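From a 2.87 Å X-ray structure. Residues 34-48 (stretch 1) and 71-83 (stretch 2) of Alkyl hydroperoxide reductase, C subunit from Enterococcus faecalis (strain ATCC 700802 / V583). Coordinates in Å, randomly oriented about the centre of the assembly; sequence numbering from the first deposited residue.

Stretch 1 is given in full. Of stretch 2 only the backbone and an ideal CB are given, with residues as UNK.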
ATOM      1  N   ARG A  34     -30.311   7.387  33.111  1.00 69.04           N
ATOM      2  CA  ARG A  34     -29.371   6.858  32.129  1.00 69.07           C
ATOM      3  C   ARG A  34     -30.048   5.787  31.278  1.00 68.90           C
ATOM      4  O   ARG A  34     -30.355   4.699  31.766  1.00 70.09           O
ATOM      5  CB  ARG A  34     -28.126   6.282  32.822  1.00 71.02           C
ATOM      6  CG  ARG A  34     -26.956   7.249  32.950  1.00 71.81           C
ATOM      7  CD  ARG A  34     -26.478   7.712  31.580  1.00 72.23           C
ATOM      8  NE  ARG A  34     -25.118   8.248  31.579  1.00 73.40           N
ATOM      9  CZ  ARG A  34     -24.008   7.514  31.603  1.00 75.23           C
ATOM     10  NH1 ARG A  34     -24.067   6.187  31.656  1.00 76.14           N
ATOM     11  NH2 ARG A  34     -22.825   8.116  31.587  1.00 77.00           N
ATOM     12  N   VAL A  35     -30.277   6.108  30.006  1.00 68.60           N
ATOM     13  CA  VAL A  35     -30.905   5.189  29.060  1.00 68.61           C
ATOM     14  C   VAL A  35     -29.833   4.488  28.229  1.00 68.89           C
ATOM     15  O   VAL A  35     -28.870   5.121  27.790  1.00 68.87           O
ATOM     16  CB  VAL A  35     -31.870   5.933  28.112  1.00 67.33           C
ATOM     17  CG1 VAL A  35     -32.526   4.966  27.132  1.00 67.02           C
ATOM     18  CG2 VAL A  35     -32.928   6.685  28.909  1.00 67.25           C
ATOM     19  N   SER A  36     -30.012   3.188  28.014  1.00 70.05           N
ATOM     20  CA  SER A  36     -29.091   2.391  27.207  1.00 71.03           C
ATOM     21  C   SER A  36     -29.864   1.534  26.206  1.00 70.68           C
ATOM     22  O   SER A  36     -31.095   1.553  26.181  1.00 70.86           O
ATOM     23  CB  SER A  36     -28.227   1.504  28.108  1.00 73.24           C
ATOM     24  OG  SER A  36     -28.991   0.458  28.685  1.00 75.88           O
ATOM     25  N   THR A  37     -29.133   0.781  25.387  1.00 70.99           N
ATOM     26  CA  THR A  37     -29.734  -0.097  24.379  1.00 70.40           C
ATOM     27  C   THR A  37     -30.657  -1.159  24.988  1.00 71.35           C
ATOM     28  O   THR A  37     -31.646  -1.552  24.368  1.00 70.46           O
ATOM     29  CB  THR A  37     -28.646  -0.800  23.542  1.00 70.29           C
ATOM     30  OG1 THR A  37     -27.646   0.153  23.165  1.00 69.70           O
ATOM     31  CG2 THR A  37     -29.242  -1.430  22.288  1.00 69.79           C
ATOM     32  N   GLU A  38     -30.333  -1.609  26.199  1.00 73.15           N
ATOM     33  CA  GLU A  38     -31.130  -2.624  26.891  1.00 74.36           C
ATOM     34  C   GLU A  38     -32.509  -2.089  27.274  1.00 72.55           C
ATOM     35  O   GLU A  38     -33.494  -2.826  27.258  1.00 71.47           O
ATOM     36  CB  GLU A  38     -30.410  -3.125  28.148  1.00 77.45           C
ATOM     37  CG  GLU A  38     -29.049  -3.765  27.892  1.00 80.02           C
ATOM     38  CD  GLU A  38     -27.885  -2.796  28.049  1.00 81.21           C
ATOM     39  OE1 GLU A  38     -27.807  -2.114  29.095  1.00 82.76           O
ATOM     40  OE2 GLU A  38     -27.040  -2.723  27.128  1.00 80.91           O
ATOM     41  N   ASP A  39     -32.573  -0.802  27.609  1.00 71.85           N
ATOM     42  CA  ASP A  39     -33.827  -0.163  28.018  1.00 72.29           C
ATOM     43  C   ASP A  39     -34.826  -0.029  26.863  1.00 71.11           C
ATOM     44  O   ASP A  39     -36.035   0.048  27.087  1.00 71.46           O
ATOM     45  CB  ASP A  39     -33.553   1.218  28.623  1.00 72.14           C
ATOM     46  CG  ASP A  39     -32.693   1.152  29.878  1.00 74.80           C
ATOM     47  OD1 ASP A  39     -31.792   0.288  29.951  1.00 76.92           O
ATOM     48  OD2 ASP A  39     -32.914   1.974  30.791  1.00 76.59           O
ATOM     49  N   ILE A  40     -34.312  -0.007  25.635  1.00 69.37           N
ATOM     50  CA  ILE A  40     -35.135   0.161  24.441  1.00 67.74           C
ATOM     51  C   ILE A  40     -35.748  -1.160  23.979  1.00 66.95           C
ATOM     52  O   ILE A  40     -36.906  -1.190  23.561  1.00 67.44           O
ATOM     53  CB  ILE A  40     -34.309   0.786  23.301  1.00 68.42           C
ATOM     54  CG1 ILE A  40     -33.772   2.156  23.731  1.00 68.30           C
ATOM     55  CG2 ILE A  40     -35.147   0.932  22.037  1.00 68.42           C
ATOM     56  CD1 ILE A  40     -32.525   2.574  22.991  1.00 68.33           C
ATOM     57  N   LEU A  41     -34.974  -2.243  24.041  1.00 66.76           N
ATOM     58  CA  LEU A  41     -35.473  -3.580  23.679  1.00 67.62           C
ATOM     59  C   LEU A  41     -36.689  -3.985  24.513  1.00 67.90           C
ATOM     60  O   LEU A  41     -36.790  -3.632  25.689  1.00 68.83           O
ATOM     61  CB  LEU A  41     -34.380  -4.646  23.840  1.00 69.43           C
ATOM     62  CG  LEU A  41     -33.533  -4.979  22.605  1.00 69.55           C
ATOM     63  CD1 LEU A  41     -32.579  -3.848  22.262  1.00 68.31           C
ATOM     64  CD2 LEU A  41     -32.763  -6.273  22.828  1.00 71.70           C
ATOM     65  N   GLY A  42     -37.601  -4.733  23.895  1.00 66.66           N
ATOM     66  CA  GLY A  42     -38.798  -5.222  24.575  1.00 67.37           C
ATOM     67  C   GLY A  42     -40.055  -4.517  24.111  1.00 66.08           C
ATOM     68  O   GLY A  42     -41.090  -5.152  23.919  1.00 66.77           O
ATOM     69  N   LYS A  43     -39.963  -3.200  23.947  1.00 64.43           N
ATOM     70  CA  LYS A  43     -41.052  -2.403  23.394  1.00 63.51           C
ATOM     71  C   LYS A  43     -40.662  -1.854  22.030  1.00 60.71           C
ATOM     72  O   LYS A  43     -39.482  -1.804  21.687  1.00 59.48           O
ATOM     73  CB  LYS A  43     -41.369  -1.227  24.318  1.00 64.36           C
ATOM     74  CG  LYS A  43     -41.903  -1.612  25.685  1.00 66.75           C
ATOM     75  CD  LYS A  43     -42.332  -0.376  26.460  1.00 67.46           C
ATOM     76  CE  LYS A  43     -43.034  -0.731  27.761  1.00 69.33           C
ATOM     77  NZ  LYS A  43     -42.092  -1.290  28.765  1.00 70.58           N
ATOM     78  N   TRP A  44     -41.663  -1.432  21.259  1.00 58.96           N
ATOM     79  CA  TRP A  44     -41.423  -0.607  20.077  1.00 56.06           C
ATOM     80  C   TRP A  44     -40.883   0.739  20.539  1.00 54.86           C
ATOM     81  O   TRP A  44     -41.023   1.108  21.707  1.00 55.57           O
ATOM     82  CB  TRP A  44     -42.701  -0.411  19.255  1.00 55.41           C
ATOM     83  CG  TRP A  44     -43.047  -1.595  18.410  1.00 55.58           C
ATOM     84  CD1 TRP A  44     -43.739  -2.703  18.797  1.00 56.55           C
ATOM     85  CD2 TRP A  44     -42.711  -1.796  17.030  1.00 54.96           C
ATOM     86  NE1 TRP A  44     -43.856  -3.581  17.747  1.00 56.36           N
ATOM     87  CE2 TRP A  44     -43.236  -3.047  16.650  1.00 55.24           C
ATOM     88  CE3 TRP A  44     -42.021  -1.036  16.079  1.00 54.30           C
ATOM     89  CZ2 TRP A  44     -43.092  -3.561  15.359  1.00 54.79           C
ATOM     90  CZ3 TRP A  44     -41.876  -1.549  14.795  1.00 53.91           C
ATOM     91  CH2 TRP A  44     -42.410  -2.800  14.449  1.00 53.86           C
ATOM     92  N   SER A  45     -40.254   1.465  19.624  1.00 53.11           N
ATOM     93  CA  SER A  45     -39.638   2.734  19.974  1.00 51.69           C
ATOM     94  C   SER A  45     -39.594   3.680  18.790  1.00 50.03           C
ATOM     95  O   SER A  45     -39.361   3.263  17.654  1.00 49.12           O
ATOM     96  CB  SER A  45     -38.225   2.508  20.511  1.00 51.70           C
ATOM     97  OG  SER A  45     -37.440   1.791  19.579  1.00 51.15           O
ATOM     98  N   ILE A  46     -39.829   4.957  19.076  1.00 49.25           N
ATOM     99  CA  ILE A  46     -39.703   6.015  18.092  1.00 48.33           C
ATOM    100  C   ILE A  46     -38.631   6.984  18.564  1.00 47.90           C
ATOM    101  O   ILE A  46     -38.801   7.654  19.581  1.00 48.37           O
ATOM    102  CB  ILE A  46     -41.028   6.775  17.893  1.00 48.64           C
ATOM    103  CG1 ILE A  46     -42.081   5.848  17.277  1.00 49.12           C
ATOM    104  CG2 ILE A  46     -40.818   7.994  17.002  1.00 48.34           C
ATOM    105  CD1 ILE A  46     -43.491   6.402  17.313  1.00 49.89           C
ATOM    106  N   PHE A  47     -37.522   7.040  17.830  1.00 47.50           N
ATOM    107  CA  PHE A  47     -36.513   8.073  18.044  1.00 46.89           C
ATOM    108  C   PHE A  47     -36.956   9.327  17.300  1.00 46.44           C
ATOM    109  O   PHE A  47     -37.236   9.271  16.106  1.00 46.61           O
ATOM    110  CB  PHE A  47     -35.140   7.609  17.561  1.00 46.48           C
ATOM    111  CG  PHE A  47     -34.519   6.565  18.442  1.00 46.89           C
ATOM    112  CD1 PHE A  47     -34.862   5.227  18.302  1.00 47.19           C
ATOM    113  CD2 PHE A  47     -33.601   6.921  19.420  1.00 47.20           C
ATOM    114  CE1 PHE A  47     -34.297   4.264  19.119  1.00 47.85           C
ATOM    115  CE2 PHE A  47     -33.031   5.962  20.240  1.00 47.92           C
ATOM    116  CZ  PHE A  47     -33.380   4.631  20.088  1.00 48.19           C
ATOM    117  N   PHE A  48     -37.033  10.446  18.015  1.00 45.87           N
ATOM    118  CA  PHE A  48     -37.539  11.691  17.453  1.00 45.42           C
ATOM    119  C   PHE A  48     -36.456  12.765  17.509  1.00 45.28           C
ATOM    120  O   PHE A  48     -36.361  13.531  18.471  1.00 44.83           O
ATOM    121  CB  PHE A  48     -38.795  12.133  18.209  1.00 46.05           C
ATOM    122  CG  PHE A  48     -39.589  13.191  17.500  1.00 46.17           C
ATOM    123  CD1 PHE A  48     -40.524  12.839  16.537  1.00 46.29           C
ATOM    124  CD2 PHE A  48     -39.410  14.536  17.798  1.00 45.88           C
ATOM    125  CE1 PHE A  48     -41.261  13.807  15.879  1.00 46.48           C
ATOM    126  CE2 PHE A  48     -40.145  15.507  17.146  1.00 46.01           C
ATOM    127  CZ  PHE A  48     -41.073  15.142  16.186  1.00 46.66           C
ATOM    128  N   UNK A  71     -51.550   7.306  23.235  1.00 72.49           N
ATOM    129  CA  UNK A  71     -51.946   6.353  22.199  1.00 73.62           C
ATOM    130  C   UNK A  71     -50.776   5.452  21.780  1.00 73.23           C
ATOM    131  O   UNK A  71     -50.974   4.271  21.486  1.00 73.77           O
ATOM    132  CB  UNK A  71     -52.492   7.101  20.981  1.00 73.62           C
ATOM    133  N   UNK A  72     -49.566   6.010  21.755  1.00 72.17           N
ATOM    134  CA  UNK A  72     -48.357   5.229  21.479  1.00 70.81           C
ATOM    135  C   UNK A  72     -48.048   4.269  22.626  1.00 71.63           C
ATOM    136  O   UNK A  72     -47.709   3.107  22.393  1.00 71.59           O
ATOM    137  CB  UNK A  72     -47.166   6.158  21.239  1.00 70.81           C
ATOM    138  N   UNK A  73     -48.168   4.761  23.859  1.00 72.61           N
ATOM    139  CA  UNK A  73     -48.081   3.915  25.056  1.00 73.56           C
ATOM    140  C   UNK A  73     -49.023   2.716  24.947  1.00 74.04           C
ATOM    141  O   UNK A  73     -48.636   1.585  25.245  1.00 73.04           O
ATOM    142  CB  UNK A  73     -48.410   4.728  26.310  1.00 73.56           C
ATOM    143  N   UNK A  74     -50.254   2.982  24.514  1.00 74.73           N
ATOM    144  CA  UNK A  74     -51.270   1.943  24.330  1.00 76.28           C
ATOM    145  C   UNK A  74     -50.822   0.889  23.311  1.00 74.50           C
ATOM    146  O   UNK A  74     -51.143  -0.290  23.455  1.00 75.11           O
ATOM    147  CB  UNK A  74     -52.591   2.573  23.882  1.00 76.28           C
ATOM    148  N   UNK A  75     -50.076   1.323  22.294  1.00 71.65           N
ATOM    149  CA  UNK A  75     -49.529   0.424  21.270  1.00 69.48           C
ATOM    150  C   UNK A  75     -48.187  -0.216  21.672  1.00 68.38           C
ATOM    151  O   UNK A  75     -47.466  -0.738  20.818  1.00 66.44           O
ATOM    152  CB  UNK A  75     -49.350   1.195  19.961  1.00 69.48           C
ATOM    153  N   UNK A  76     -47.866  -0.182  22.968  1.00 68.66           N
ATOM    154  CA  UNK A  76     -46.632  -0.761  23.502  1.00 67.76           C
ATOM    155  C   UNK A  76     -45.378  -0.104  22.914  1.00 64.92           C
ATOM    156  O   UNK A  76     -44.388  -0.779  22.619  1.00 64.55           O
ATOM    157  CB  UNK A  76     -46.603  -2.266  23.226  1.00 67.76           C
ATOM    158  N   UNK A  77     -45.426   1.218  22.757  1.00 62.43           N
ATOM    159  CA  UNK A  77     -44.334   1.962  22.132  1.00 60.21           C
ATOM    160  C   UNK A  77     -43.859   3.131  22.990  1.00 59.65           C
ATOM    161  O   UNK A  77     -44.662   3.949  23.437  1.00 59.70           O
ATOM    162  CB  UNK A  77     -44.773   2.477  20.760  1.00 60.21           C
ATOM    163  N   UNK A  78     -42.545   3.200  23.202  1.00 58.71           N
ATOM    164  CA  UNK A  78     -41.914   4.300  23.920  1.00 58.13           C
ATOM    165  C   UNK A  78     -41.415   5.349  22.923  1.00 57.05           C
ATOM    166  O   UNK A  78     -41.150   5.036  21.760  1.00 56.78           O
ATOM    167  CB  UNK A  78     -40.763   3.789  24.789  1.00 58.13           C
ATOM    168  N   UNK A  79     -41.302   6.592  23.383  1.00 56.13           N
ATOM    169  CA  UNK A  79     -40.832   7.709  22.562  1.00 53.99           C
ATOM    170  C   UNK A  79     -39.535   8.266  23.147  1.00 52.73           C
ATOM    171  O   UNK A  79     -39.462   8.557  24.339  1.00 52.31           O
ATOM    172  CB  UNK A  79     -41.896   8.805  22.473  1.00 53.99           C
ATOM    173  N   UNK A  80     -38.519   8.416  22.303  1.00 52.13           N
ATOM    174  CA  UNK A  80     -37.237   8.985  22.718  1.00 51.42           C
ATOM    175  C   UNK A  80     -36.882  10.190  21.844  1.00 50.20           C
ATOM    176  O   UNK A  80     -36.412  10.025  20.719  1.00 49.84           O
ATOM    177  CB  UNK A  80     -36.132   7.930  22.645  1.00 51.42           C
ATOM    178  N   UNK A  81     -37.113  11.400  22.351  1.00 49.34           N
ATOM    179  CA  UNK A  81     -36.717  12.606  21.630  1.00 48.24           C
ATOM    180  C   UNK A  81     -35.213  12.807  21.776  1.00 47.75           C
ATOM    181  O   UNK A  81     -34.669  12.690  22.875  1.00 47.87           O
ATOM    182  CB  UNK A  81     -37.480  13.828  22.144  1.00 48.24           C
ATOM    183  N   UNK A  82     -34.550  13.106  20.663  1.00 46.91           N
ATOM    184  CA  UNK A  82     -33.099  13.211  20.636  1.00 46.09           C
ATOM    185  C   UNK A  82     -32.666  14.565  20.083  1.00 45.70           C
ATOM    186  O   UNK A  82     -33.198  15.049  19.085  1.00 45.35           O
ATOM    187  CB  UNK A  82     -32.497  12.079  19.802  1.00 46.09           C
ATOM    188  N   UNK A  83     -31.692  15.167  20.754  1.00 45.78           N
ATOM    189  CA  UNK A  83     -31.084  16.413  20.314  1.00 45.89           C
ATOM    190  C   UNK A  83     -29.610  16.392  20.706  1.00 46.26           C
ATOM    191  O   UNK A  83     -29.203  15.615  21.570  1.00 46.46           O
ATOM    192  CB  UNK A  83     -31.800  17.623  20.917  1.00 45.89           C
TER

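Stretch 2 enters as a helix and leaves as a strand parallel to 44-48, their N-to-C directions 19° apart; five backbone N-to-O hydrogen bonds from 78 onward zip the two together.

Positions 71, 73 and 74 have helical backbone angles, and no atom of stretch 1 lies within 5.5 Å of their ideal CB, so polar residues suit as well as any. They are His-71, Gln-73 and Glu-74.

At 72, CA-to-CB points toward stretch 1, with the ideal CB 5.4 Å from CD1 of Ile-46. That gap suits a mid-sized aliphatic; Leu-72 fills it, its CD2 reaching 3.6 Å from Ile-46 CD1.

Position 75 ends the helical angles and has nothing near its CB; many residues would serve. It is Leu-75.

At 76, phi/psi of 61/40 is left-handed, favouring glycine, asparagine or aspartate. The carbonyl O accepts from Trp-44 N at 3.1 Å, whatever the side chain. Asn-76 is found, and its OD1 comes 3.9 Å from Lys-43 CG.

At 77, the ideal CB is 3.9 Å from Trp-44 CB, on the sheet face shared with Ile-46. A small or medium apolar residue would suit. Cys-77 places SG 3.8 Å from Trp-44 CB and 3.9 Å from Ile-46 CG1.

Position 78 faces the other way, beside Ser-45, with its ideal CB 4.8 Å from Lys-43 CD. Lysine's amine invites an acid, but polar residues generally are plausible. Glu-78 makes no salt bridge with it; instead the backbone N of 79 donates to Glu-78 OE1 at 3.1 Å.

At 79, the extended angles (-117/130) favour a beta-branched residue, and the nearest atom to the ideal CB is Ile-46 O, at 4.4 Å. Val-79 pairs with Ile-46 across the sheet.

Position 80 looks onto the face of Ser-45 and Phe-47, with Val-35 and Ile-40 beyond: room for a large, flat side chain, phenylalanine or tyrosine. Tyr-80 (chi1 m) sets CE1 4.2 Å from Val-35 CG1 and CZ 4.0 Å from Ile-40 CG1, while Ser-45 CB meets the ring edge, 3.7 Å from CE2. Its ring and that of Phe-47 lie near parallel but slid apart, centroids 5.6 Å apart, so they barely overlap.

At 81, the ideal CB sits 3.9 Å from Phe-48 O, on the face of Phe-48; small residues fit easily. Ser-81 is one.

At 82, the ideal CB is 5.3 Å from Phe-47 CD2, inviting a branched aliphatic. Val-82 brings CG2 to 3.9 Å from Phe-47 CD2, at the ring edge.

Position 83 is beyond reach and undemanding; it is Ser-83.

Stretch 2 71-83: HLQELNCEVYSVS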
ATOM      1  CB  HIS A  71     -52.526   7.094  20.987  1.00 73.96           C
ATOM      2  CG  HIS A  71     -52.984   6.193  19.881  1.00 75.05           C
ATOM      3  ND1 HIS A  71     -53.530   4.946  20.107  1.00 76.89           N
ATOM      4  CD2 HIS A  71     -53.001   6.372  18.539  1.00 74.73           C
ATOM      5  CE1 HIS A  71     -53.847   4.390  18.952  1.00 76.58           C
ATOM      6  NE2 HIS A  71     -53.538   5.234  17.984  1.00 75.66           N
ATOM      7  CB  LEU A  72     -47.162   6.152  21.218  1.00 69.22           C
ATOM      8  CG  LEU A  72     -47.201   6.880  19.871  1.00 68.00           C
ATOM      9  CD1 LEU A  72     -46.322   8.122  19.893  1.00 67.03           C
ATOM     10  CD2 LEU A  72     -46.795   5.951  18.736  1.00 66.92           C
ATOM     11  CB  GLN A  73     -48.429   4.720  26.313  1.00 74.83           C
ATOM     12  CG  GLN A  73     -47.300   5.582  26.847  1.00 74.95           C
ATOM     13  CD  GLN A  73     -46.325   4.793  27.702  1.00 76.66           C
ATOM     14  OE1 GLN A  73     -45.560   3.972  27.191  1.00 77.26           O
ATOM     15  NE2 GLN A  73     -46.344   5.039  29.010  1.00 77.62           N
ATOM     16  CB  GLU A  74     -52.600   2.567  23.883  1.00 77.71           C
ATOM     17  CG  GLU A  74     -53.823   1.679  24.086  1.00 79.73           C
ATOM     18  CD  GLU A  74     -54.252   1.580  25.538  1.00 82.16           C
ATOM     19  OE1 GLU A  74     -54.220   2.610  26.246  1.00 82.90           O
ATOM     20  OE2 GLU A  74     -54.633   0.470  25.971  1.00 83.95           O
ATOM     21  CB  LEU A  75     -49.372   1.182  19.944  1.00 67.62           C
ATOM     22  CG  LEU A  75     -50.670   1.665  19.288  1.00 67.45           C
ATOM     23  CD1 LEU A  75     -50.398   2.764  18.273  1.00 66.07           C
ATOM     24  CD2 LEU A  75     -51.408   0.508  18.634  1.00 68.06           C
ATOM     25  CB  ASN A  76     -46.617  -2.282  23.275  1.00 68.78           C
ATOM     26  CG  ASN A  76     -45.656  -3.008  24.205  1.00 70.30           C
ATOM     27  OD1 ASN A  76     -45.605  -2.734  25.406  1.00 71.53           O
ATOM     28  ND2 ASN A  76     -44.895  -3.949  23.652  1.00 70.24           N
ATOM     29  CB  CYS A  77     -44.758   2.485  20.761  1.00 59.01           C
ATOM     30  SG  CYS A  77     -43.409   3.279  19.858  1.00 56.71           S
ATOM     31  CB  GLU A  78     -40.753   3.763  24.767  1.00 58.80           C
ATOM     32  CG  GLU A  78     -40.095   4.778  25.694  1.00 59.18           C
ATOM     33  CD  GLU A  78     -41.060   5.390  26.691  1.00 60.70           C
ATOM     34  OE1 GLU A  78     -41.415   6.575  26.519  1.00 60.21           O
ATOM     35  OE2 GLU A  78     -41.469   4.686  27.642  1.00 63.08           O
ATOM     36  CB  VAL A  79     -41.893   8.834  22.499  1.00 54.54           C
ATOM     37  CG1 VAL A  79     -41.394  10.018  21.680  1.00 53.87           C
ATOM     38  CG2 VAL A  79     -43.199   8.304  21.922  1.00 54.82           C
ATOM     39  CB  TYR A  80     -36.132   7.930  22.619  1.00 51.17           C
ATOM     40  CG  TYR A  80     -36.410   6.664  23.396  1.00 52.21           C
ATOM     41  CD1 TYR A  80     -36.052   6.552  24.737  1.00 52.92           C
ATOM     42  CD2 TYR A  80     -37.025   5.573  22.786  1.00 52.69           C
ATOM     43  CE1 TYR A  80     -36.303   5.392  25.452  1.00 54.06           C
ATOM     44  CE2 TYR A  80     -37.279   4.408  23.491  1.00 54.20           C
ATOM     45  CZ  TYR A  80     -36.915   4.322  24.823  1.00 55.21           C
ATOM     46  OH  TYR A  80     -37.168   3.164  25.526  1.00 57.14           O
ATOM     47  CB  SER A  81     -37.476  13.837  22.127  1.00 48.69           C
ATOM     48  OG  SER A  81     -36.961  14.320  23.356  1.00 49.12           O
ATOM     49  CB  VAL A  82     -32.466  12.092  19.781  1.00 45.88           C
ATOM     50  CG1 VAL A  82     -30.980  11.963  20.090  1.00 45.93           C
ATOM     51  CG2 VAL A  82     -33.167  10.764  20.022  1.00 46.21           C
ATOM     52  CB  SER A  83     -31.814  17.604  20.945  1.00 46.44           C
ATOM     53  OG  SER A  83     -30.978  18.738  21.095  1.00 46.88           O
TER
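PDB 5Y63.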